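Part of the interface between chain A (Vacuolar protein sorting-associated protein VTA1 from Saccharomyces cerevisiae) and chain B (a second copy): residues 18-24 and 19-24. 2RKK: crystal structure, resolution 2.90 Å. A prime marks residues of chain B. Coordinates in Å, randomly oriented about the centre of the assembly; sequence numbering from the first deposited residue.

Chain A (18-24) KVGLGII
Chain B, residues 19-24: VGLGII

Where two copies of a protein meet through the same short segment, glycine can let the backbones themselves form the contact, and the VTA1 pair illustrates the principle. The touching segments run 127° apart end to end, in a crossed register: Gly20 CA lies 3.8 Å from Gly22′ CA, Leu21 CA 4.9 Å from Leu21′ CA, and Gly22 CA 3.9 Å from Gly20′ CA.

Chain B enters with Val19′ still helical (phi/psi -67/-42, chi1 t), its CB directed sideways. Gly20′ then leaves the helix at 136/-16, angles that by themselves call for glycine. A CB on Gly20′ would point toward chain A and stand 2.9 Å from Gly22 CA, a clash. The bare backbone instead brings Gly20′ O to accept a hydrogen bond from Gly22 N at 2.8 Å. It also leaves Gly20′ O only 3.1 Å from Gly20 O, two acceptors that cannot bond each other.

Leu21′ (-79/79, chi1 and chi2 both m) is the N-cap residue of the next helix. Its CB points away, yet the side chain's end returns, placing Leu21′ CD1 3.9 Å from Ile23 CG1; Ile23 is m, t.

Gly22′ (-72/-28) opens that helix. An ideal CB on Gly22′ would lie 2.8 Å from Gly20 CA, again a clash. Gly22′ N donates a weak, bent hydrogen bond to Gly20 O at 2.6 Å. Gly20, at 94/45, ends its own helix in a Schellman motif.

Ile23′ (-68/-45, chi1 and chi2 m) gives the straighter bond to the same acceptor, Ile23′ N to Gly20 O at 3.0 Å and 148°. Ile23′ CG1 packs 3.7 Å from CD2 of Leu21 (-125/33; m, t), so apolar contacts accompany the polar centre. Ile24′ (-64/-46; m, p) continues the helix and makes no close contact with the chain A stretch.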

# COMPACT_ATOMS: atom_id res chain seq x y z
N LYS A 18 -4.56 3.35 10.74
CA LYS A 18 -5.95 3.80 10.78
C LYS A 18 -6.53 4.12 9.40
O LYS A 18 -7.75 4.10 9.22
CB LYS A 18 -6.07 5.01 11.70
CG LYS A 18 -7.48 5.51 11.86
CD LYS A 18 -7.53 6.69 12.83
CE LYS A 18 -8.89 7.38 12.78
NZ LYS A 18 -9.14 8.10 11.49
N VAL A 19 -5.66 4.40 8.43
CA VAL A 19 -6.10 4.71 7.07
C VAL A 19 -6.08 3.46 6.20
O VAL A 19 -6.63 3.44 5.10
CB VAL A 19 -5.20 5.81 6.44
CG1 VAL A 19 -3.83 5.25 6.13
CG2 VAL A 19 -5.86 6.37 5.19
N GLY A 20 -5.43 2.41 6.70
CA GLY A 20 -5.36 1.16 5.97
C GLY A 20 -4.17 0.89 5.07
O GLY A 20 -4.32 0.43 3.94
N LEU A 21 -2.97 1.18 5.58
CA LEU A 21 -1.73 0.95 4.83
C LEU A 21 -0.82 0.08 5.68
O LEU A 21 0.40 0.21 5.64
CB LEU A 21 -1.07 2.28 4.51
CG LEU A 21 -1.85 3.15 3.52
CD1 LEU A 21 -1.17 4.52 3.37
CD2 LEU A 21 -1.91 2.43 2.18
N GLY A 22 -1.45 -0.80 6.45
CA GLY A 22 -0.76 -1.71 7.36
C GLY A 22 0.69 -2.09 7.14
O GLY A 22 1.47 -2.08 8.10
N ILE A 23 1.04 -2.47 5.92
CA ILE A 23 2.41 -2.84 5.67
C ILE A 23 3.34 -1.65 5.89
O ILE A 23 4.42 -1.78 6.48
CB ILE A 23 2.60 -3.39 4.25
CG1 ILE A 23 1.95 -4.79 4.15
CG2 ILE A 23 4.08 -3.49 3.93
CD1 ILE A 23 2.14 -5.47 2.79
N ILE A 24 2.94 -0.47 5.42
CA ILE A 24 3.75 0.73 5.59
C ILE A 24 3.93 0.97 7.10
O ILE A 24 5.05 0.99 7.60
CB ILE A 24 3.09 2.00 4.96
CG1 ILE A 24 2.59 1.72 3.54
CG2 ILE A 24 4.10 3.11 4.87
CD1 ILE A 24 3.68 1.49 2.53
N VAL B 19 -4.81 -8.33 6.20
CA VAL B 19 -3.36 -8.14 6.04
C VAL B 19 -2.95 -6.75 6.51
O VAL B 19 -1.94 -6.57 7.18
CB VAL B 19 -2.92 -8.29 4.56
CG1 VAL B 19 -1.40 -8.41 4.47
CG2 VAL B 19 -3.57 -9.50 3.94
N GLY B 20 -3.75 -5.75 6.13
CA GLY B 20 -3.45 -4.38 6.51
C GLY B 20 -3.66 -3.40 5.36
O GLY B 20 -3.74 -2.19 5.58
N LEU B 21 -3.74 -3.92 4.14
CA LEU B 21 -3.94 -3.07 2.98
C LEU B 21 -5.40 -2.68 2.88
O LEU B 21 -6.16 -3.26 2.11
CB LEU B 21 -3.51 -3.79 1.70
CG LEU B 21 -2.11 -4.39 1.70
CD1 LEU B 21 -1.09 -3.36 2.21
CD2 LEU B 21 -2.10 -5.62 2.57
N GLY B 22 -5.79 -1.70 3.69
CA GLY B 22 -7.16 -1.23 3.68
C GLY B 22 -7.49 -0.44 2.43
O GLY B 22 -8.64 -0.41 2.00
N ILE B 23 -6.48 0.20 1.84
CA ILE B 23 -6.71 0.96 0.63
C ILE B 23 -7.06 0.03 -0.51
O ILE B 23 -8.00 0.27 -1.26
CB ILE B 23 -5.50 1.81 0.23
CG1 ILE B 23 -5.38 3.01 1.17
CG2 ILE B 23 -5.66 2.32 -1.20
CD1 ILE B 23 -6.58 3.91 1.18
N ILE B 24 -6.30 -1.06 -0.64
CA ILE B 24 -6.60 -1.99 -1.71
C ILE B 24 -7.98 -2.60 -1.49
O ILE B 24 -8.78 -2.67 -2.42
CB ILE B 24 -5.50 -3.10 -1.84
CG1 ILE B 24 -4.27 -2.54 -2.56
CG2 ILE B 24 -6.02 -4.26 -2.69
CD1 ILE B 24 -3.27 -1.83 -1.68